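Local coordinates for chloromuconate cycloisomerase (Rhodococcus opacus, PDB 4M0X), which is a manganese-binding member of the enolase superfamily, pairing an N-terminal capping domain with a C-terminal TIM-barrel-like domain, at residues 67-71 / 72-76; 178-181 / 182-186; 234-237 / 238-242. One frame throughout, in Å; residues are numbered along the deposited sequence.

Contact 1: 67-71 / 72-76; sequences KTIID and QYLAP
Ile69 meets two side chains of the next turn, Tyr73 and Leu74, each crossing it at a slant. Its two branches divide the work. CD1 reaches the tyrosine ring at an oblique angle, 3.9 Å from Tyr73 CD2. CG2 lies anti to the backbone N (chi1 -77° places CG1 beside that N instead). This turns the methyl to Leu74, with Ile69 CG2 3.8 Å from Leu74 CG. Thr68 and Gln72 behave differently: they run side by side and point the same way. Gln72 is extended, and its CG sits over one face of the Tyr73 ring, offset toward the rim. The ring's hydroxyl bonds to Glu64 of the second subunit.

The backbone beneath is a widened helical turn. Ile69 O accepts two N-H groups, Tyr73 N at 2.9 Å and Leu74 N at 2.8 Å. The Leu74 donor lies nearly in line with the carbonyl bond, while the Tyr73 donor stands above the carbonyl plane. Ala75 N then bonds to Ile70 O at 2.9 Å, again five residues back. On another side of the helix, Asp71 OD2 offers its syn lone pair to Lys67 NZ, 2.8 Å away, in a salt bridge. Lys67 NZ also bonds to Ala10 O of strand 5-17.

Leu74 and Ile70 pack on Ala103 of helix 101-118. The i to i+5 bonds mark a pi-type turn near the C-terminal end of helix 63-74, in the N-terminal domain of the enolase superfamily, here at a subunit interface.

Contact 2: 178-181 / 182-186; sequences RRVL and DVLEC
Val180 and Leu184 meet on the buried side of helix 173-183, the helix of a beta-alpha-beta unit between strands 163-167 and 192-196 of the barrel domain. Across the segments, the well-placed hydrogen bonds are backbone to backbone. Asp182 N donates to Arg178 O at 2.9 Å, and Leu184 N to Val180 O at 3.0 Å. Arg179 O is held less firmly: its bonds from Val183 N and Asp182 N are both weak.

Arg178 and Asp182, one turn apart, carry opposite charges, but their side chains are modelled too close together. A salt bridge between them is therefore doubtful in detail. Arg179 turns to other partners. Its NH2 makes a salt bridge with Asp176 OD1 and a hydrogen bond to Lys167 O, and its NH1 bonds weakly to Gly144 O.

Val180 and Val183 both rest on Phe166 of strand 163-167, and Val180 also touches Leu213 of helix 203-215. In Leu184, chi1 of -76° sets CG beside the backbone N, on the side from which its branch can reach back to the valine one turn earlier. There Leu184 CD1 lies 3.6 Å from Val180 CG1.

Contact 3: 234-237 / 238-242; sequences ARLR and DKLSI
Leu236 and Leu240 make the apolar part of this contact. They lie side by side and point the same way, one turn apart. Leu236 CD2 meets both methyls of the other leucine, at 3.7 Å to Leu240 CD1 and 4.0 Å to Leu240 CD2.

Three backbone bonds close the last turns. Asp238 N donates to Ala234 O at 3.2 Å, and Lys239 N to Arg235 O at 3.0 Å. The final one joins Leu240 N to Leu236 O at 2.9 Å. Leu240 then leaves helical geometry (psi 142°), and the chain turns off. A water sits at this exit, within hydrogen-bonding distance of two carbonyls, 2.8 Å from Arg237 O and 2.6 Å from Ile242 O.

Three basic side chains find partners outside these segments: Arg235 NH1 makes a salt bridge with Glu203, the extended chain of Arg237 carries NH2 out to a salt bridge with Glu203 of the fourth subunit, and Lys239 NZ bonds to Arg237 O of the third subunit.

Helix 230-239 links strands 220-222 and 244-246 of the barrel. Leu236, near its end, and Leu240, just past it, rest on His207 and Leu210 of helix 203-215, and Ile242 continues this side onto Ala214, just ahead of strand 244-246.

Contact 1 belongs to the N-terminal domain, contacts 2 and 3 to the barrel domain. Contact 1 lies across the chain's centre from both, its centre about 46 Å from that of contact 2 and about 42 Å from that of contact 3. Contacts 2 and 3 are closer, at about 22 Å between centres and about 10 Å between nearest atoms, without touching. Helix 203-215 packs against both. The manganese, held by Asp196, Glu222 and Asp247, lies about 13 Å from the Arg179 side chain and about 14 Å from that of Leu236. Contacts 1 and 3 also face other subunits; no other chain of the assembly touches contact 2.

Contact 1: 67-71 / 72-76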
ATOM      1  N   LYS A  67      25.456  26.921  25.658  1.00 23.15           N
ATOM      2  CA  LYS A  67      25.720  28.292  26.081  1.00 24.09           C
ATOM      3  C   LYS A  67      26.013  29.172  24.862  1.00 25.88           C
ATOM      4  O   LYS A  67      25.380  30.209  24.676  1.00 26.04           O
ATOM      5  CB  LYS A  67      26.876  28.368  27.069  1.00 23.43           C
ATOM      6  CG  LYS A  67      27.210  29.799  27.453  1.00 24.79           C
ATOM      7  CD  LYS A  67      28.309  29.893  28.500  1.00 25.20           C
ATOM      8  CE  LYS A  67      28.888  31.303  28.618  1.00 23.72           C
ATOM      9  NZ  LYS A  67      27.911  32.301  29.127  1.00 22.55           N
ATOM     10  N   THR A  68      26.938  28.727  24.014  1.00 26.17           N
ATOM     11  CA  THR A  68      27.360  29.520  22.877  1.00 27.05           C
ATOM     12  C   THR A  68      26.234  29.852  21.920  1.00 28.82           C
ATOM     13  O   THR A  68      26.157  30.979  21.457  1.00 31.35           O
ATOM     14  CB  THR A  68      28.499  28.832  22.143  1.00 27.51           C
ATOM     15  OG1 THR A  68      29.549  28.646  23.078  1.00 27.50           O
ATOM     16  CG2 THR A  68      29.023  29.701  21.000  1.00 26.79           C
ATOM     17  N   ILE A  69      25.361  28.879  21.643  1.00 29.79           N
ATOM     18  CA  ILE A  69      24.247  29.060  20.699  1.00 29.16           C
ATOM     19  C   ILE A  69      23.274  30.057  21.276  1.00 29.86           C
ATOM     20  O   ILE A  69      22.773  30.953  20.579  1.00 31.71           O
ATOM     21  CB  ILE A  69      23.537  27.722  20.399  1.00 28.83           C
ATOM     22  CG1 ILE A  69      24.363  26.873  19.432  1.00 28.90           C
ATOM     23  CG2 ILE A  69      22.164  27.934  19.812  1.00 27.06           C
ATOM     24  CD1 ILE A  69      24.567  27.507  18.066  1.00 31.02           C
ATOM     25  N   ILE A  70      23.041  29.916  22.571  1.00 29.77           N
ATOM     26  CA  ILE A  70      22.196  30.855  23.277  1.00 30.02           C
ATOM     27  C   ILE A  70      22.818  32.261  23.248  1.00 31.25           C
ATOM     28  O   ILE A  70      22.194  33.191  22.714  1.00 28.59           O
ATOM     29  CB  ILE A  70      21.881  30.371  24.696  1.00 27.03           C
ATOM     30  CG1 ILE A  70      20.941  29.158  24.616  1.00 28.32           C
ATOM     31  CG2 ILE A  70      21.231  31.468  25.504  1.00 25.11           C
ATOM     32  CD1 ILE A  70      20.803  28.360  25.900  1.00 27.28           C
ATOM     33  N   ASP A  71      24.038  32.399  23.790  1.00 33.29           N
ATOM     34  CA  ASP A  71      24.710  33.717  23.885  1.00 32.51           C
ATOM     35  C   ASP A  71      24.824  34.337  22.518  1.00 33.55           C
ATOM     36  O   ASP A  71      24.429  35.471  22.362  1.00 34.85           O
ATOM     37  CB  ASP A  71      26.098  33.670  24.543  1.00 30.86           C
ATOM     38  CG  ASP A  71      26.032  33.520  26.044  1.00 32.54           C
ATOM     39  OD1 ASP A  71      24.966  33.757  26.646  1.00 34.47           O
ATOM     40  OD2 ASP A  71      27.046  33.136  26.651  1.00 34.17           O
ATOM     41  N   GLN A  72      25.305  33.593  21.521  1.00 32.05           N
ATOM     42  CA  GLN A  72      25.676  34.229  20.271  1.00 31.17           C
ATOM     43  C   GLN A  72      24.582  34.273  19.222  1.00 33.88           C
ATOM     44  O   GLN A  72      24.407  35.330  18.578  1.00 36.53           O
ATOM     45  CB  GLN A  72      26.943  33.624  19.694  1.00 31.18           C
ATOM     46  CG  GLN A  72      27.400  34.259  18.390  1.00 30.38           C
ATOM     47  CD  GLN A  72      28.710  33.675  17.877  1.00 31.24           C
ATOM     48  OE1 GLN A  72      29.429  32.965  18.601  1.00 29.69           O
ATOM     49  NE2 GLN A  72      29.034  33.988  16.619  1.00 30.83           N
ATOM     50  N   TYR A  73      23.870  33.155  19.016  1.00 31.73           N
ATOM     51  CA  TYR A  73      22.935  33.096  17.873  1.00 30.83           C
ATOM     52  C   TYR A  73      21.473  33.207  18.210  1.00 33.10           C
ATOM     53  O   TYR A  73      20.668  33.590  17.358  1.00 35.90           O
ATOM     54  CB  TYR A  73      23.154  31.866  17.002  1.00 27.14           C
ATOM     55  CG  TYR A  73      24.518  31.803  16.382  1.00 25.07           C
ATOM     56  CD1 TYR A  73      24.769  32.378  15.137  1.00 24.13           C
ATOM     57  CD2 TYR A  73      25.561  31.167  17.045  1.00 24.95           C
ATOM     58  CE1 TYR A  73      26.022  32.321  14.563  1.00 23.30           C
ATOM     59  CE2 TYR A  73      26.823  31.102  16.488  1.00 24.35           C
ATOM     60  CZ  TYR A  73      27.044  31.671  15.249  1.00 24.40           C
ATOM     61  OH  TYR A  73      28.295  31.574  14.715  1.00 24.69           O
ATOM     62  N   LEU A  74      21.116  32.848  19.435  1.00 33.53           N
ATOM     63  CA  LEU A  74      19.719  32.925  19.833  1.00 32.25           C
ATOM     64  C   LEU A  74      19.393  34.271  20.453  1.00 31.50           C
ATOM     65  O   LEU A  74      18.337  34.818  20.181  1.00 32.46           O
ATOM     66  CB  LEU A  74      19.354  31.749  20.763  1.00 32.44           C
ATOM     67  CG  LEU A  74      19.249  30.363  20.082  1.00 29.91           C
ATOM     68  CD1 LEU A  74      18.747  29.257  21.005  1.00 27.43           C
ATOM     69  CD2 LEU A  74      18.380  30.446  18.850  1.00 27.60           C
ATOM     70  N   ALA A  75      20.327  34.808  21.247  1.00 32.90           N
ATOM     71  CA  ALA A  75      20.115  36.000  22.080  1.00 33.36           C
ATOM     72  C   ALA A  75      19.452  37.154  21.350  1.00 36.59           C
ATOM     73  O   ALA A  75      18.496  37.717  21.873  1.00 37.57           O
ATOM     74  CB  ALA A  75      21.418  36.463  22.711  1.00 31.71           C
ATOM     75  N   PRO A  76      19.980  37.518  20.158  1.00 39.35           N
ATOM     76  CA  PRO A  76      19.523  38.551  19.231  1.00 39.64           C
ATOM     77  C   PRO A  76      18.042  38.584  18.897  1.00 42.58           C
ATOM     78  O   PRO A  76      17.533  39.661  18.565  1.00 46.47           O
ATOM     79  CB  PRO A  76      20.305  38.243  17.948  1.00 40.85           C
ATOM     80  CG  PRO A  76      21.097  36.998  18.230  1.00 41.65           C
ATOM     81  CD  PRO A  76      21.276  36.992  19.703  1.00 40.25           C
TER

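Contact 2: 178-181 / 182-186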
ATOM      1  N   ARG A 178      20.586 -10.875  30.386  1.00 40.76           N
ATOM      2  CA  ARG A 178      20.719 -11.795  31.505  1.00 46.64           C
ATOM      3  C   ARG A 178      20.742 -10.948  32.796  1.00 42.86           C
ATOM      4  O   ARG A 178      19.971 -11.185  33.724  1.00 39.84           O
ATOM      5  CB  ARG A 178      21.975 -12.655  31.342  1.00 55.26           C
ATOM      6  CG  ARG A 178      21.788 -14.110  31.735  1.00 68.68           C
ATOM      7  CD  ARG A 178      21.708 -14.308  33.250  1.00 73.36           C
ATOM      8  NE  ARG A 178      20.748 -15.358  33.602  1.00 80.89           N
ATOM      9  CZ  ARG A 178      19.592 -15.158  34.237  1.00 82.67           C
ATOM     10  NH1 ARG A 178      19.232 -13.942  34.631  1.00 81.34           N
ATOM     11  NH2 ARG A 178      18.796 -16.187  34.499  1.00 87.08           N
ATOM     12  N   ARG A 179      21.585  -9.920  32.808  1.00 39.77           N
ATOM     13  CA  ARG A 179      21.629  -8.976  33.912  1.00 40.33           C
ATOM     14  C   ARG A 179      20.234  -8.500  34.289  1.00 41.53           C
ATOM     15  O   ARG A 179      19.864  -8.490  35.464  1.00 45.05           O
ATOM     16  CB  ARG A 179      22.525  -7.779  33.570  1.00 38.35           C
ATOM     17  CG  ARG A 179      22.549  -6.680  34.621  1.00 35.48           C
ATOM     18  CD  ARG A 179      23.410  -5.514  34.176  1.00 34.13           C
ATOM     19  NE  ARG A 179      22.850  -4.776  33.036  1.00 35.01           N
ATOM     20  CZ  ARG A 179      22.007  -3.740  33.132  1.00 35.54           C
ATOM     21  NH1 ARG A 179      21.598  -3.277  34.319  1.00 34.34           N
ATOM     22  NH2 ARG A 179      21.583  -3.140  32.030  1.00 34.82           N
ATOM     23  N   VAL A 180      19.449  -8.113  33.295  1.00 40.07           N
ATOM     24  CA  VAL A 180      18.135  -7.553  33.592  1.00 39.74           C
ATOM     25  C   VAL A 180      17.191  -8.639  34.083  1.00 42.41           C
ATOM     26  O   VAL A 180      16.402  -8.402  35.007  1.00 45.82           O
ATOM     27  CB  VAL A 180      17.568  -6.757  32.406  1.00 35.12           C
ATOM     28  CG1 VAL A 180      16.128  -6.350  32.644  1.00 34.87           C
ATOM     29  CG2 VAL A 180      18.414  -5.526  32.204  1.00 33.82           C
ATOM     30  N   LEU A 181      17.291  -9.826  33.487  1.00 42.98           N
ATOM     31  CA  LEU A 181      16.451 -10.947  33.897  1.00 44.66           C
ATOM     32  C   LEU A 181      16.740 -11.261  35.358  1.00 49.52           C
ATOM     33  O   LEU A 181      15.848 -11.697  36.093  1.00 52.29           O
ATOM     34  CB  LEU A 181      16.686 -12.191  33.028  1.00 40.90           C
ATOM     35  CG  LEU A 181      16.161 -12.258  31.580  1.00 38.96           C
ATOM     36  CD1 LEU A 181      16.878 -13.365  30.829  1.00 38.43           C
ATOM     37  CD2 LEU A 181      14.663 -12.460  31.474  1.00 36.02           C
ATOM     38  N   ASP A 182      17.985 -11.025  35.773  1.00 52.74           N
ATOM     39  CA  ASP A 182      18.387 -11.268  37.151  1.00 55.36           C
ATOM     40  C   ASP A 182      17.567 -10.432  38.088  1.00 51.16           C
ATOM     41  O   ASP A 182      16.954 -10.961  38.998  1.00 55.37           O
ATOM     42  CB  ASP A 182      19.859 -10.949  37.366  1.00 58.55           C
ATOM     43  CG  ASP A 182      20.737 -12.157  37.238  1.00 66.18           C
ATOM     44  OD1 ASP A 182      20.379 -13.090  36.472  1.00 66.93           O
ATOM     45  OD2 ASP A 182      21.794 -12.172  37.909  1.00 67.19           O
ATOM     46  N   VAL A 183      17.548  -9.125  37.846  1.00 47.31           N
ATOM     47  CA  VAL A 183      16.866  -8.181  38.725  1.00 43.73           C
ATOM     48  C   VAL A 183      15.357  -8.367  38.716  1.00 43.45           C
ATOM     49  O   VAL A 183      14.704  -8.166  39.729  1.00 44.62           O
ATOM     50  CB  VAL A 183      17.182  -6.741  38.340  1.00 42.39           C
ATOM     51  CG1 VAL A 183      16.456  -5.794  39.275  1.00 42.30           C
ATOM     52  CG2 VAL A 183      18.685  -6.503  38.383  1.00 40.33           C
ATOM     53  N   LEU A 184      14.823  -8.771  37.572  1.00 42.50           N
ATOM     54  CA  LEU A 184      13.412  -9.038  37.417  1.00 42.88           C
ATOM     55  C   LEU A 184      12.943 -10.216  38.260  1.00 44.66           C
ATOM     56  O   LEU A 184      11.733 -10.435  38.427  1.00 47.23           O
ATOM     57  CB  LEU A 184      13.103  -9.322  35.948  1.00 43.20           C
ATOM     58  CG  LEU A 184      13.054  -8.154  34.987  1.00 41.57           C
ATOM     59  CD1 LEU A 184      13.517  -8.596  33.612  1.00 39.72           C
ATOM     60  CD2 LEU A 184      11.627  -7.642  34.952  1.00 41.88           C
ATOM     61  N   GLU A 185      13.890 -10.992  38.772  1.00 47.92           N
ATOM     62  CA  GLU A 185      13.529 -12.132  39.604  1.00 51.65           C
ATOM     63  C   GLU A 185      12.961 -11.663  40.925  1.00 54.72           C
ATOM     64  O   GLU A 185      11.952 -12.203  41.382  1.00 49.47           O
ATOM     65  CB  GLU A 185      14.710 -13.054  39.825  1.00 50.63           C
ATOM     66  CG  GLU A 185      14.976 -13.908  38.609  1.00 56.09           C
ATOM     67  CD  GLU A 185      15.793 -15.138  38.922  1.00 61.41           C
ATOM     68  OE1 GLU A 185      16.792 -15.009  39.676  1.00 63.81           O
ATOM     69  OE2 GLU A 185      15.438 -16.224  38.392  1.00 60.01           O
ATOM     70  N   CYS A 186      13.596 -10.636  41.502  1.00 58.30           N
ATOM     71  CA  CYS A 186      13.124  -9.992  42.742  1.00 61.01           C
ATOM     72  C   CYS A 186      12.186  -8.762  42.508  1.00 59.77           C
ATOM     73  O   CYS A 186      12.130  -7.852  43.342  1.00 64.92           O
ATOM     74  CB  CYS A 186      14.318  -9.663  43.683  1.00 60.93           C
ATOM     75  SG  CYS A 186      15.411 -11.060  44.095  1.00 60.36           S
TER

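Contact 3: 234-237 / 238-242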
ATOM      1  N   ALA A 234       8.176  -0.693  13.308  1.00 21.42           N
ATOM      2  CA  ALA A 234       6.884  -1.229  12.923  1.00 21.47           C
ATOM      3  C   ALA A 234       6.827  -2.733  12.906  1.00 21.72           C
ATOM      4  O   ALA A 234       5.793  -3.268  13.303  1.00 23.24           O
ATOM      5  CB  ALA A 234       6.413  -0.690  11.581  1.00 19.94           C
ATOM      6  N   ARG A 235       7.880  -3.407  12.438  1.00 21.55           N
ATOM      7  CA  ARG A 235       7.911  -4.868  12.439  1.00 23.55           C
ATOM      8  C   ARG A 235       7.908  -5.361  13.882  1.00 26.60           C
ATOM      9  O   ARG A 235       7.294  -6.402  14.162  1.00 28.59           O
ATOM     10  CB  ARG A 235       9.150  -5.459  11.770  1.00 24.93           C
ATOM     11  CG  ARG A 235       9.103  -5.595  10.264  1.00 27.64           C
ATOM     12  CD  ARG A 235      10.516  -5.798   9.717  1.00 30.58           C
ATOM     13  NE  ARG A 235      10.772  -4.991   8.516  1.00 34.72           N
ATOM     14  CZ  ARG A 235      11.810  -4.148   8.341  1.00 38.68           C
ATOM     15  NH1 ARG A 235      12.726  -3.980   9.298  1.00 35.34           N
ATOM     16  NH2 ARG A 235      11.943  -3.458   7.190  1.00 38.86           N
ATOM     17  N   LEU A 236       8.600  -4.640  14.778  1.00 25.95           N
ATOM     18  CA  LEU A 236       8.700  -5.021  16.181  1.00 26.93           C
ATOM     19  C   LEU A 236       7.349  -4.879  16.858  1.00 31.20           C
ATOM     20  O   LEU A 236       6.914  -5.780  17.622  1.00 31.27           O
ATOM     21  CB  LEU A 236       9.703  -4.154  16.926  1.00 25.49           C
ATOM     22  CG  LEU A 236      11.134  -4.619  17.122  1.00 25.10           C
ATOM     23  CD1 LEU A 236      11.736  -3.636  18.081  1.00 27.15           C
ATOM     24  CD2 LEU A 236      11.280  -6.003  17.720  1.00 24.61           C
ATOM     25  N   ARG A 237       6.684  -3.752  16.567  1.00 31.38           N
ATOM     26  CA  ARG A 237       5.393  -3.466  17.160  1.00 31.55           C
ATOM     27  C   ARG A 237       4.443  -4.601  16.817  1.00 33.30           C
ATOM     28  O   ARG A 237       3.637  -4.985  17.659  1.00 36.36           O
ATOM     29  CB  ARG A 237       4.855  -2.121  16.701  1.00 31.32           C
ATOM     30  CG  ARG A 237       3.544  -1.773  17.345  1.00 31.11           C
ATOM     31  CD  ARG A 237       2.774  -0.701  16.604  1.00 35.84           C
ATOM     32  NE  ARG A 237       1.592  -0.380  17.410  1.00 45.09           N
ATOM     33  CZ  ARG A 237       0.796   0.688  17.290  1.00 47.03           C
ATOM     34  NH1 ARG A 237       0.995   1.623  16.350  1.00 47.87           N
ATOM     35  NH2 ARG A 237      -0.220   0.818  18.137  1.00 46.90           N
ATOM     36  N   ASP A 238       4.576  -5.173  15.616  1.00 32.59           N
ATOM     37  CA  ASP A 238       3.772  -6.339  15.223  1.00 35.66           C
ATOM     38  C   ASP A 238       4.199  -7.657  15.899  1.00 34.12           C
ATOM     39  O   ASP A 238       3.362  -8.405  16.356  1.00 33.49           O
ATOM     40  CB  ASP A 238       3.726  -6.545  13.696  1.00 40.42           C
ATOM     41  CG  ASP A 238       3.101  -5.365  12.947  1.00 49.37           C
ATOM     42  OD1 ASP A 238       2.191  -4.698  13.498  1.00 53.07           O
ATOM     43  OD2 ASP A 238       3.515  -5.100  11.786  1.00 52.78           O
ATOM     44  N   LYS A 239       5.477  -7.978  15.942  1.00 31.07           N
ATOM     45  CA  LYS A 239       5.814  -9.277  16.451  1.00 32.71           C
ATOM     46  C   LYS A 239       5.560  -9.358  17.956  1.00 35.23           C
ATOM     47  O   LYS A 239       5.067 -10.361  18.439  1.00 36.80           O
ATOM     48  CB  LYS A 239       7.252  -9.619  16.123  1.00 35.30           C
ATOM     49  CG  LYS A 239       7.404 -10.192  14.723  1.00 43.21           C
ATOM     50  CD  LYS A 239       7.573 -11.711  14.725  1.00 46.36           C
ATOM     51  CE  LYS A 239       7.818 -12.252  13.320  1.00 51.45           C
ATOM     52  NZ  LYS A 239       8.828 -11.505  12.493  1.00 51.66           N
ATOM     53  N   LEU A 240       5.837  -8.266  18.669  1.00 34.54           N
ATOM     54  CA  LEU A 240       5.897  -8.228  20.112  1.00 31.07           C
ATOM     55  C   LEU A 240       4.569  -8.232  20.849  1.00 32.89           C
ATOM     56  O   LEU A 240       3.607  -7.596  20.428  1.00 33.91           O
ATOM     57  CB  LEU A 240       6.684  -7.001  20.522  1.00 32.43           C
ATOM     58  CG  LEU A 240       8.176  -7.216  20.741  1.00 34.07           C
ATOM     59  CD1 LEU A 240       8.831  -7.979  19.603  1.00 32.29           C
ATOM     60  CD2 LEU A 240       8.829  -5.861  20.934  1.00 33.44           C
ATOM     61  N   SER A 241       4.546  -8.947  21.973  1.00 33.45           N
ATOM     62  CA  SER A 241       3.382  -9.045  22.837  1.00 33.49           C
ATOM     63  C   SER A 241       3.308  -7.817  23.750  1.00 36.03           C
ATOM     64  O   SER A 241       2.366  -7.662  24.528  1.00 39.08           O
ATOM     65  CB  SER A 241       3.494 -10.301  23.695  1.00 34.59           C
ATOM     66  OG  SER A 241       4.718 -10.319  24.448  1.00 33.77           O
ATOM     67  N   ILE A 242       4.309  -6.948  23.668  1.00 34.32           N
ATOM     68  CA  ILE A 242       4.363  -5.773  24.531  1.00 32.98           C
ATOM     69  C   ILE A 242       4.525  -4.557  23.650  1.00 30.86           C
ATOM     70  O   ILE A 242       5.039  -4.663  22.548  1.00 31.22           O
ATOM     71  CB  ILE A 242       5.525  -5.836  25.568  1.00 33.36           C
ATOM     72  CG1 ILE A 242       6.848  -6.193  24.885  1.00 31.16           C
ATOM     73  CG2 ILE A 242       5.201  -6.800  26.711  1.00 30.13           C
ATOM     74  CD1 ILE A 242       8.052  -5.873  25.726  1.00 31.68           C
TER
HETATM   75  O   HOH W   1       3.680  -4.270  20.400  1.00 28.05           O